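Local atomic coordinates of glutamine cyclotransferase (Tannerella forsythia, PDB entry 6QRO), a protein that probably catalyses, as a zinc-dependent type II glutaminyl cyclase, the cyclisation of N-terminal glutamine residues of peptides and proteins to pyroglutamate. Residues His109-Pro114 with Asp164-Gly169; Tyr115-Thr120 with Tyr286-Asn291. All coordinates share one frame; numbering follows the deposited sequence.

Interaction 1 (His109-Pro114 with Asp164-Gly169); sequences HWDSRP and DAEDYG. With ZN (zinc ion), chain E.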
ATOM      1  N   HIS A 109      -1.408  -0.407   2.296  1.00 10.78           N
ATOM      2  CA  HIS A 109      -1.655  -0.702   3.696  1.00  8.49           C
ATOM      3  C   HIS A 109      -0.674   0.053   4.584  1.00  9.71           C
ATOM      4  O   HIS A 109       0.464   0.328   4.197  1.00  9.77           O
ATOM      5  CB  HIS A 109      -1.600  -2.209   3.966  1.00 10.02           C
ATOM      6  CG  HIS A 109      -0.253  -2.734   4.362  1.00  8.76           C
ATOM      7  ND1 HIS A 109       0.191  -2.734   5.664  1.00  8.94           N
ATOM      8  CD2 HIS A 109       0.718  -3.335   3.631  1.00  9.32           C
ATOM      9  CE1 HIS A 109       1.385  -3.299   5.717  1.00  9.56           C
ATOM     10  NE2 HIS A 109       1.732  -3.663   4.495  1.00  7.59           N
ATOM     11  N   TRP A 110      -1.157   0.451   5.765  1.00  9.62           N
ATOM     12  CA  TRP A 110      -0.369   1.282   6.643  1.00 10.63           C
ATOM     13  C   TRP A 110      -0.031   0.640   7.980  1.00  9.73           C
ATOM     14  O   TRP A 110       0.874   1.133   8.660  1.00  7.76           O
ATOM     15  CB  TRP A 110      -1.085   2.618   6.893  1.00  9.88           C
ATOM     16  CG  TRP A 110      -2.291   2.616   7.800  1.00  9.13           C
ATOM     17  CD1 TRP A 110      -3.582   2.362   7.461  1.00  9.64           C
ATOM     18  CD2 TRP A 110      -2.303   2.986   9.187  1.00  9.09           C
ATOM     19  NE1 TRP A 110      -4.401   2.516   8.564  1.00 10.49           N
ATOM     20  CE2 TRP A 110      -3.637   2.911   9.629  1.00  8.57           C
ATOM     21  CE3 TRP A 110      -1.310   3.367  10.097  1.00  8.25           C
ATOM     22  CZ2 TRP A 110      -4.007   3.205  10.939  1.00 10.53           C
ATOM     23  CZ3 TRP A 110      -1.683   3.669  11.401  1.00 10.42           C
ATOM     24  CH2 TRP A 110      -3.017   3.582  11.807  1.00 10.24           C
ATOM     25  N   ASP A 111      -0.679  -0.463   8.352  1.00 11.81           N
ATOM     26  CA  ASP A 111      -0.327  -1.148   9.592  1.00  9.67           C
ATOM     27  C   ASP A 111       1.013  -1.873   9.460  1.00 10.77           C
ATOM     28  O   ASP A 111       1.479  -2.200   8.364  1.00  8.25           O
ATOM     29  CB  ASP A 111      -1.407  -2.163   9.984  1.00  9.76           C
ATOM     30  CG  ASP A 111      -1.617  -3.243   8.934  1.00 11.08           C
ATOM     31  OD1 ASP A 111      -1.856  -2.909   7.757  1.00  9.75           O
ATOM     32  OD2 ASP A 111      -1.525  -4.442   9.287  1.00 12.01           O
ATOM     33  N   SER A 112       1.616  -2.163  10.613  1.00 14.43           N
ATOM     34  CA  SER A 112       2.813  -2.993  10.690  1.00 13.77           C
ATOM     35  C   SER A 112       2.488  -4.341  11.318  1.00 11.72           C
ATOM     36  O   SER A 112       1.694  -4.428  12.264  1.00 11.94           O
ATOM     37  CB  SER A 112       3.923  -2.304  11.476  1.00  9.59           C
ATOM     38  OG  SER A 112       4.184  -1.065  10.884  1.00  7.99           O
ATOM     39  N   ARG A 113       3.128  -5.377  10.792  1.00 10.22           N
ATOM     40  CA  ARG A 113       2.888  -6.739  11.245  1.00 10.53           C
ATOM     41  C   ARG A 113       3.267  -6.912  12.709  1.00 11.64           C
ATOM     42  O   ARG A 113       4.329  -6.441  13.140  1.00 13.60           O
ATOM     43  CB  ARG A 113       3.694  -7.722  10.398  1.00 13.42           C
ATOM     44  CG  ARG A 113       3.562  -9.151  10.852  1.00 12.25           C
ATOM     45  CD  ARG A 113       3.727 -10.039   9.668  1.00 10.60           C
ATOM     46  NE  ARG A 113       3.608 -11.464   9.943  1.00 10.94           N
ATOM     47  CZ  ARG A 113       2.461 -12.066  10.249  1.00 13.88           C
ATOM     48  NH1 ARG A 113       1.344 -11.352  10.384  1.00 11.83           N
ATOM     49  NH2 ARG A 113       2.433 -13.374  10.463  1.00 10.66           N
ATOM     50  N   PRO A 114       2.429  -7.584  13.505  1.00 12.41           N
ATOM     51  CA  PRO A 114       2.788  -7.835  14.905  1.00  9.62           C
ATOM     52  C   PRO A 114       3.868  -8.897  15.095  1.00 11.23           C
ATOM     53  O   PRO A 114       4.300  -9.096  16.238  1.00 10.36           O
ATOM     54  CB  PRO A 114       1.459  -8.277  15.522  1.00 12.61           C
ATOM     55  CG  PRO A 114       0.710  -8.890  14.369  1.00 11.44           C
ATOM     56  CD  PRO A 114       1.056  -8.048  13.196  1.00  9.50           C
ATOM     57  N   ASP A 164      -5.972  -0.626   6.840  1.00 11.62           N
ATOM     58  CA  ASP A 164      -5.481  -1.121   8.115  1.00 14.31           C
ATOM     59  C   ASP A 164      -5.524  -2.648   8.167  1.00 14.83           C
ATOM     60  O   ASP A 164      -6.184  -3.308   7.356  1.00 13.44           O
ATOM     61  CB  ASP A 164      -6.318  -0.538   9.257  1.00 11.18           C
ATOM     62  CG  ASP A 164      -5.564  -0.471  10.568  1.00 13.32           C
ATOM     63  OD1 ASP A 164      -4.451  -1.039  10.660  1.00 10.85           O
ATOM     64  OD2 ASP A 164      -6.104   0.144  11.508  1.00 14.29           O
ATOM     65  N   ALA A 165      -4.787  -3.198   9.136  1.00 13.47           N
ATOM     66  CA  ALA A 165      -4.908  -4.605   9.536  1.00 14.24           C
ATOM     67  C   ALA A 165      -4.745  -5.544   8.343  1.00 12.79           C
ATOM     68  O   ALA A 165      -5.398  -6.589   8.261  1.00 12.31           O
ATOM     69  CB  ALA A 165      -6.233  -4.861  10.265  1.00 13.21           C
ATOM     70  N   GLU A 166      -3.880  -5.154   7.403  1.00 11.29           N
ATOM     71  CA  GLU A 166      -3.550  -5.987   6.255  1.00 11.48           C
ATOM     72  C   GLU A 166      -2.554  -7.078   6.605  1.00 12.45           C
ATOM     73  O   GLU A 166      -2.608  -8.162   6.013  1.00 14.95           O
ATOM     74  CB  GLU A 166      -2.969  -5.109   5.152  1.00 10.12           C
ATOM     75  CG  GLU A 166      -2.448  -5.802   3.898  1.00 13.01           C
ATOM     76  CD  GLU A 166      -0.931  -6.111   3.971  1.00 13.89           C
ATOM     77  OE1 GLU A 166      -0.322  -5.849   5.029  1.00 13.57           O
ATOM     78  OE2 GLU A 166      -0.341  -6.583   2.972  1.00 10.18           O
ATOM     79  N   ASP A 167      -1.646  -6.805   7.550  1.00 12.70           N
ATOM     80  CA  ASP A 167      -0.435  -7.589   7.764  1.00 12.81           C
ATOM     81  C   ASP A 167      -0.452  -8.337   9.095  1.00 12.46           C
ATOM     82  O   ASP A 167       0.606  -8.595   9.679  1.00 12.15           O
ATOM     83  CB  ASP A 167       0.797  -6.687   7.695  1.00  9.77           C
ATOM     84  CG  ASP A 167       1.886  -7.273   6.836  1.00 10.76           C
ATOM     85  OD1 ASP A 167       1.638  -8.302   6.192  1.00 14.35           O
ATOM     86  OD2 ASP A 167       2.971  -6.706   6.767  1.00 10.03           O
ATOM     87  N   TYR A 168      -1.643  -8.715   9.568  1.00 12.85           N
ATOM     88  CA  TYR A 168      -1.846  -9.413  10.835  1.00 11.17           C
ATOM     89  C   TYR A 168      -2.223 -10.865  10.590  1.00 12.07           C
ATOM     90  O   TYR A 168      -2.915 -11.477  11.394  1.00 12.08           O
ATOM     91  CB  TYR A 168      -2.947  -8.723  11.641  1.00 11.94           C
ATOM     92  CG  TYR A 168      -2.845  -8.698  13.160  1.00 13.32           C
ATOM     93  CD1 TYR A 168      -3.053  -9.865  13.918  1.00 12.56           C
ATOM     94  CD2 TYR A 168      -2.686  -7.500  13.845  1.00 11.10           C
ATOM     95  CE1 TYR A 168      -3.013  -9.839  15.303  1.00 11.37           C
ATOM     96  CE2 TYR A 168      -2.665  -7.461  15.238  1.00 11.21           C
ATOM     97  CZ  TYR A 168      -2.832  -8.634  15.966  1.00 14.83           C
ATOM     98  OH  TYR A 168      -2.806  -8.604  17.356  1.00 13.67           O
ATOM     99  N   GLY A 169      -1.793 -11.429   9.467  1.00 14.75           N
ATOM    100  CA  GLY A 169      -2.245 -12.753   9.123  1.00 13.90           C
ATOM    101  C   GLY A 169      -1.558 -13.802   9.946  1.00 13.18           C
ATOM    102  O   GLY A 169      -0.605 -13.525  10.678  1.00 14.08           O
TER
HETATM  103 ZN    ZN E 401       3.722  -7.853   5.278  1.00 15.28          ZN
HETATM  104  O   HOH W   1       3.849  -8.689   3.738  1.00 10.45           O

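Interaction 2 (Tyr115-Thr120 with Tyr286-Asn291); sequences YADHDT and YWHTQN. With ZN (zinc ion), chain E.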
ATOM      1  N   TYR A 115       4.307  -9.595  14.044  1.00 10.67           N
ATOM      2  CA  TYR A 115       5.260 -10.689  14.196  1.00 10.79           C
ATOM      3  C   TYR A 115       6.425 -10.548  13.231  1.00 12.74           C
ATOM      4  O   TYR A 115       6.229 -10.465  12.016  1.00 16.89           O
ATOM      5  CB  TYR A 115       4.574 -12.045  13.975  1.00 11.72           C
ATOM      6  CG  TYR A 115       3.251 -12.160  14.675  1.00 10.40           C
ATOM      7  CD1 TYR A 115       3.164 -11.995  16.052  1.00 14.31           C
ATOM      8  CD2 TYR A 115       2.084 -12.433  13.968  1.00 11.74           C
ATOM      9  CE1 TYR A 115       1.953 -12.090  16.719  1.00 14.17           C
ATOM     10  CE2 TYR A 115       0.852 -12.520  14.627  1.00 11.49           C
ATOM     11  CZ  TYR A 115       0.795 -12.354  16.004  1.00 15.42           C
ATOM     12  OH  TYR A 115      -0.411 -12.442  16.693  1.00 14.53           O
ATOM     13  N   ALA A 116       7.642 -10.594  13.751  1.00 13.72           N
ATOM     14  CA  ALA A 116       8.801 -10.753  12.884  1.00 13.49           C
ATOM     15  C   ALA A 116       9.009 -12.246  12.612  1.00 14.18           C
ATOM     16  O   ALA A 116      10.073 -12.831  12.820  1.00 12.65           O
ATOM     17  CB  ALA A 116      10.024 -10.103  13.516  1.00 12.37           C
ATOM     18  N   ASP A 117       7.950 -12.858  12.088  1.00 13.53           N
ATOM     19  CA  ASP A 117       7.852 -14.306  12.162  1.00 14.02           C
ATOM     20  C   ASP A 117       8.767 -15.017  11.178  1.00 16.31           C
ATOM     21  O   ASP A 117       8.864 -16.244  11.245  1.00 15.14           O
ATOM     22  CB  ASP A 117       6.384 -14.740  12.005  1.00 14.41           C
ATOM     23  CG  ASP A 117       5.711 -14.162  10.765  1.00 15.46           C
ATOM     24  OD1 ASP A 117       6.058 -13.029  10.359  1.00 14.97           O
ATOM     25  OD2 ASP A 117       4.800 -14.832  10.216  1.00 13.94           O
ATOM     26  N   HIS A 118       9.441 -14.276  10.289  1.00 14.82           N
ATOM     27  CA  HIS A 118      10.499 -14.789   9.431  1.00 12.95           C
ATOM     28  C   HIS A 118      11.888 -14.381   9.899  1.00 13.40           C
ATOM     29  O   HIS A 118      12.863 -14.608   9.175  1.00 12.48           O
ATOM     30  CB  HIS A 118      10.316 -14.317   7.990  1.00 14.21           C
ATOM     31  CG  HIS A 118       9.133 -14.917   7.301  1.00 13.02           C
ATOM     32  ND1 HIS A 118       9.253 -15.926   6.372  1.00 16.50           N
ATOM     33  CD2 HIS A 118       7.813 -14.628   7.377  1.00 13.20           C
ATOM     34  CE1 HIS A 118       8.055 -16.252   5.920  1.00 13.38           C
ATOM     35  NE2 HIS A 118       7.164 -15.475   6.509  1.00 18.69           N
ATOM     36  N   ASP A 119      12.007 -13.793  11.087  1.00 14.60           N
ATOM     37  CA  ASP A 119      13.313 -13.348  11.557  1.00 17.08           C
ATOM     38  C   ASP A 119      14.268 -14.532  11.689  1.00 17.10           C
ATOM     39  O   ASP A 119      13.849 -15.665  11.953  1.00 18.98           O
ATOM     40  CB  ASP A 119      13.171 -12.624  12.901  1.00 15.64           C
ATOM     41  CG  ASP A 119      14.286 -11.614  13.133  1.00 20.13           C
ATOM     42  OD1 ASP A 119      14.217 -10.517  12.526  1.00 13.94           O
ATOM     43  OD2 ASP A 119      15.228 -11.918  13.908  1.00 18.94           O
ATOM     44  N   THR A 120      15.567 -14.275  11.464  1.00 16.93           N
ATOM     45  CA  THR A 120      16.555 -15.330  11.669  1.00 17.43           C
ATOM     46  C   THR A 120      16.677 -15.674  13.143  1.00 21.56           C
ATOM     47  O   THR A 120      17.073 -16.795  13.481  1.00 19.90           O
ATOM     48  CB  THR A 120      17.938 -14.947  11.125  1.00 17.78           C
ATOM     49  OG1 THR A 120      18.495 -13.892  11.912  1.00 25.86           O
ATOM     50  CG2 THR A 120      17.856 -14.508   9.678  1.00 17.25           C
ATOM     51  N   TYR A 286      14.409  -8.982   3.963  1.00 14.52           N
ATOM     52  CA  TYR A 286      13.979  -8.336   5.200  1.00 13.34           C
ATOM     53  C   TYR A 286      12.512  -8.583   5.524  1.00 11.23           C
ATOM     54  O   TYR A 286      12.072  -8.202   6.615  1.00 11.09           O
ATOM     55  CB  TYR A 286      14.226  -6.819   5.090  1.00 12.20           C
ATOM     56  CG  TYR A 286      13.475  -6.250   3.901  1.00 14.10           C
ATOM     57  CD1 TYR A 286      12.086  -6.100   3.921  1.00 11.88           C
ATOM     58  CD2 TYR A 286      14.147  -5.937   2.730  1.00 13.60           C
ATOM     59  CE1 TYR A 286      11.401  -5.634   2.825  1.00 12.28           C
ATOM     60  CE2 TYR A 286      13.468  -5.462   1.636  1.00 14.41           C
ATOM     61  CZ  TYR A 286      12.091  -5.312   1.690  1.00 14.49           C
ATOM     62  OH  TYR A 286      11.400  -4.835   0.592  1.00 14.79           O
ATOM     63  N   TRP A 287      11.746  -9.144   4.583  1.00 10.75           N
ATOM     64  CA  TRP A 287      10.299  -9.263   4.720  1.00 12.49           C
ATOM     65  C   TRP A 287       9.940 -10.055   5.970  1.00 13.18           C
ATOM     66  O   TRP A 287      10.416 -11.183   6.163  1.00 12.23           O
ATOM     67  CB  TRP A 287       9.704  -9.959   3.503  1.00 13.38           C
ATOM     68  CG  TRP A 287       8.201 -10.028   3.471  1.00 11.61           C
ATOM     69  CD1 TRP A 287       7.333  -8.989   3.322  1.00 10.33           C
ATOM     70  CD2 TRP A 287       7.388 -11.209   3.618  1.00 14.71           C
ATOM     71  NE1 TRP A 287       6.033  -9.448   3.323  1.00 12.10           N
ATOM     72  CE2 TRP A 287       6.040 -10.803   3.525  1.00 14.63           C
ATOM     73  CE3 TRP A 287       7.671 -12.567   3.810  1.00 13.14           C
ATOM     74  CZ2 TRP A 287       4.977 -11.712   3.607  1.00 13.93           C
ATOM     75  CZ3 TRP A 287       6.607 -13.464   3.897  1.00 14.00           C
ATOM     76  CH2 TRP A 287       5.283 -13.027   3.801  1.00 10.48           C
ATOM     77  N   HIS A 288       9.094  -9.451   6.807  1.00 11.82           N
ATOM     78  CA  HIS A 288       8.637 -10.008   8.080  1.00 10.34           C
ATOM     79  C   HIS A 288       9.812 -10.391   8.973  1.00 13.28           C
ATOM     80  O   HIS A 288       9.762 -11.359   9.733  1.00 11.99           O
ATOM     81  CB  HIS A 288       7.681 -11.166   7.842  1.00 10.79           C
ATOM     82  CG  HIS A 288       6.379 -10.736   7.257  1.00 10.68           C
ATOM     83  ND1 HIS A 288       5.291 -11.579   7.144  1.00 12.60           N
ATOM     84  CD2 HIS A 288       5.973  -9.535   6.786  1.00 11.73           C
ATOM     85  CE1 HIS A 288       4.283 -10.926   6.597  1.00 10.45           C
ATOM     86  NE2 HIS A 288       4.672  -9.683   6.368  1.00 13.83           N
ATOM     87  N   THR A 289      10.889  -9.622   8.872  1.00 12.22           N
ATOM     88  CA  THR A 289      11.997  -9.646   9.806  1.00 15.12           C
ATOM     89  C   THR A 289      12.109  -8.278  10.457  1.00 15.99           C
ATOM     90  O   THR A 289      11.422  -7.318  10.080  1.00 18.21           O
ATOM     91  CB  THR A 289      13.326  -9.988   9.114  1.00 14.18           C
ATOM     92  OG1 THR A 289      13.767  -8.850   8.371  1.00 15.07           O
ATOM     93  CG2 THR A 289      13.181 -11.186   8.190  1.00 10.72           C
ATOM     94  N   GLN A 290      12.965  -8.193  11.463  1.00 14.18           N
ATOM     95  CA  GLN A 290      13.269  -6.900  12.051  1.00 14.01           C
ATOM     96  C   GLN A 290      14.346  -6.140  11.271  1.00 13.94           C
ATOM     97  O   GLN A 290      14.840  -5.111  11.743  1.00 14.13           O
ATOM     98  CB  GLN A 290      13.574  -7.081  13.536  1.00 15.17           C
ATOM     99  CG  GLN A 290      12.251  -7.419  14.220  1.00 11.84           C
ATOM    100  CD  GLN A 290      12.242  -7.226  15.710  1.00 12.50           C
ATOM    101  OE1 GLN A 290      13.276  -7.284  16.363  1.00 15.10           O
ATOM    102  NE2 GLN A 290      11.052  -7.005  16.268  1.00 11.98           N
ATOM    103  N   ASN A 291      14.738  -6.672  10.109  1.00 13.84           N
ATOM    104  CA  ASN A 291      15.579  -6.011   9.127  1.00 12.90           C
ATOM    105  C   ASN A 291      14.793  -5.091   8.194  1.00 13.43           C
ATOM    106  O   ASN A 291      15.389  -4.447   7.326  1.00 15.21           O
ATOM    107  CB  ASN A 291      16.310  -7.072   8.300  1.00 14.06           C
ATOM    108  CG  ASN A 291      17.262  -7.896   9.131  1.00 13.74           C
ATOM    109  OD1 ASN A 291      17.725  -7.452  10.173  1.00 17.94           O
ATOM    110  ND2 ASN A 291      17.522  -9.116   8.702  1.00 12.89           N
TER
HETATM  111 ZN    ZN E 401       3.722  -7.853   5.278  1.00 15.28          ZN
HETATM  112  O   HOH W   2       4.723 -14.357   7.330  1.00 13.55           O
HETATM  113  O   HOH W   1       3.849  -8.689   3.738  1.00 10.45           O

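Interaction 1 (His109-Pro114 with Asp164-Gly169)
Glu166 lays a carboxylate oxygen over the flat face of the His109 imidazole: OE1 sits 2.9 Å above the ring plane, over its centre, with carboxylate and ring only 17° apart. No hydrogen bond joins the two, because an oxygen above the ring is poorly placed for N-H groups that point outward from its rim: NE2 is hydrogen-bonded to Asp134, and ND1 donates to Asp111 OD1 at 2.9 Å. Asp111 also bonds to the other loop. Its OD1 receives Glu166 N, which approaches from the opposite face of the carboxylate to His109 ND1, while Asp167 N comes to OD2 at 2.9 Å on the syn lone pair. A short, forked acid suits this place, since it can take two successive backbone N-H groups, the second that of the zinc ligand Asp167 itself. Both loops leave the C-terminal ends of neighbouring parallel strands, 103-109 and 157-163, where the M28 peptidase fold builds its metal site. Asp167 binds zinc through OD2 at 2.0 Å and OD1 at 2.3 Å. Beyond it, the chain of Arg113, extended from CG to NE, carries the guanidinium to two carbonyls lying near its plane: NH1 donates to Asp167 O, and NH1 and NH2 together grip Gly169 O end-on. NH2 also forms a salt bridge with Asp117. Rigid Pro114 sets CG 3.6 Å from the centroid of the Tyr168 ring, 6° off its normal, a CH-pi contact over the face.

Interaction 2 (Tyr115-Thr120 with Tyr286-Asn291)
With CG anti to the carbonyl carbon in both His118 (chi1 -69°) and His288 (chi1 -68°), the two imidazoles come to one shared water. His288 ND1 donates to it at 2.8 Å, His118 NE2 lies equally near, and the water donates to Asp117 OD2; it lies at the edge of both rings, in their planes. Trp287, its CG anti to the backbone N, places its indole against His118, CZ3 lying 3.3 Å from NE2, with the planes inclined at 50°. The indole also lies over one face of the His288 ring, completing an aromatic cluster. The backbones join through two turns: a type I turn from Ala116 to Asp119 presents His118 N to His288 O (3.0 Å), and a type II turn from Tyr286 to Thr289 holds His288 at its third position. Asp119 OD1 then takes Gln290 N in an almost straight bond of 2.8 Å, nearly along its C-O axis. Thr289 suits the end of the type II turn: its OG1 accepts from Asn291 N, making an ST turn, and donates to Tyr286 O, while its methyl CG2 rests near His118 O. Ala116 is small enough for its CB to meet Gln290 CG at 3.6 Å. Asp117 OD2 also pairs with Arg113. Since His288 gives its ND1 hydrogen to the water, NE2 is left to bind zinc at 2.3 Å; the water, held in turn by Asp117, probably helps to fix the rotation of this ligand ring.

Overall arrangement
Both interactions serve one zinc site, but from different depths. Interaction 1 is wholly buried, about 10 Å from the chain centre (centre to centre), and joins loops following adjacent strands of the central sheet; interaction 2, about 19 Å out, is partly exposed and brings the loop after strand 269-273 against the continuation of the same loop that carries 109-114. Accordingly, carboxylates and a guanidinium fastened to backbone groups dominate the first, whereas turns, aromatic rings and a bridging water shape the second. Asp167 and His288, one from each, bind the metal with Asp134. The two interactions also touch, Arg113 CD packing 3.2 Å from His288 CE1.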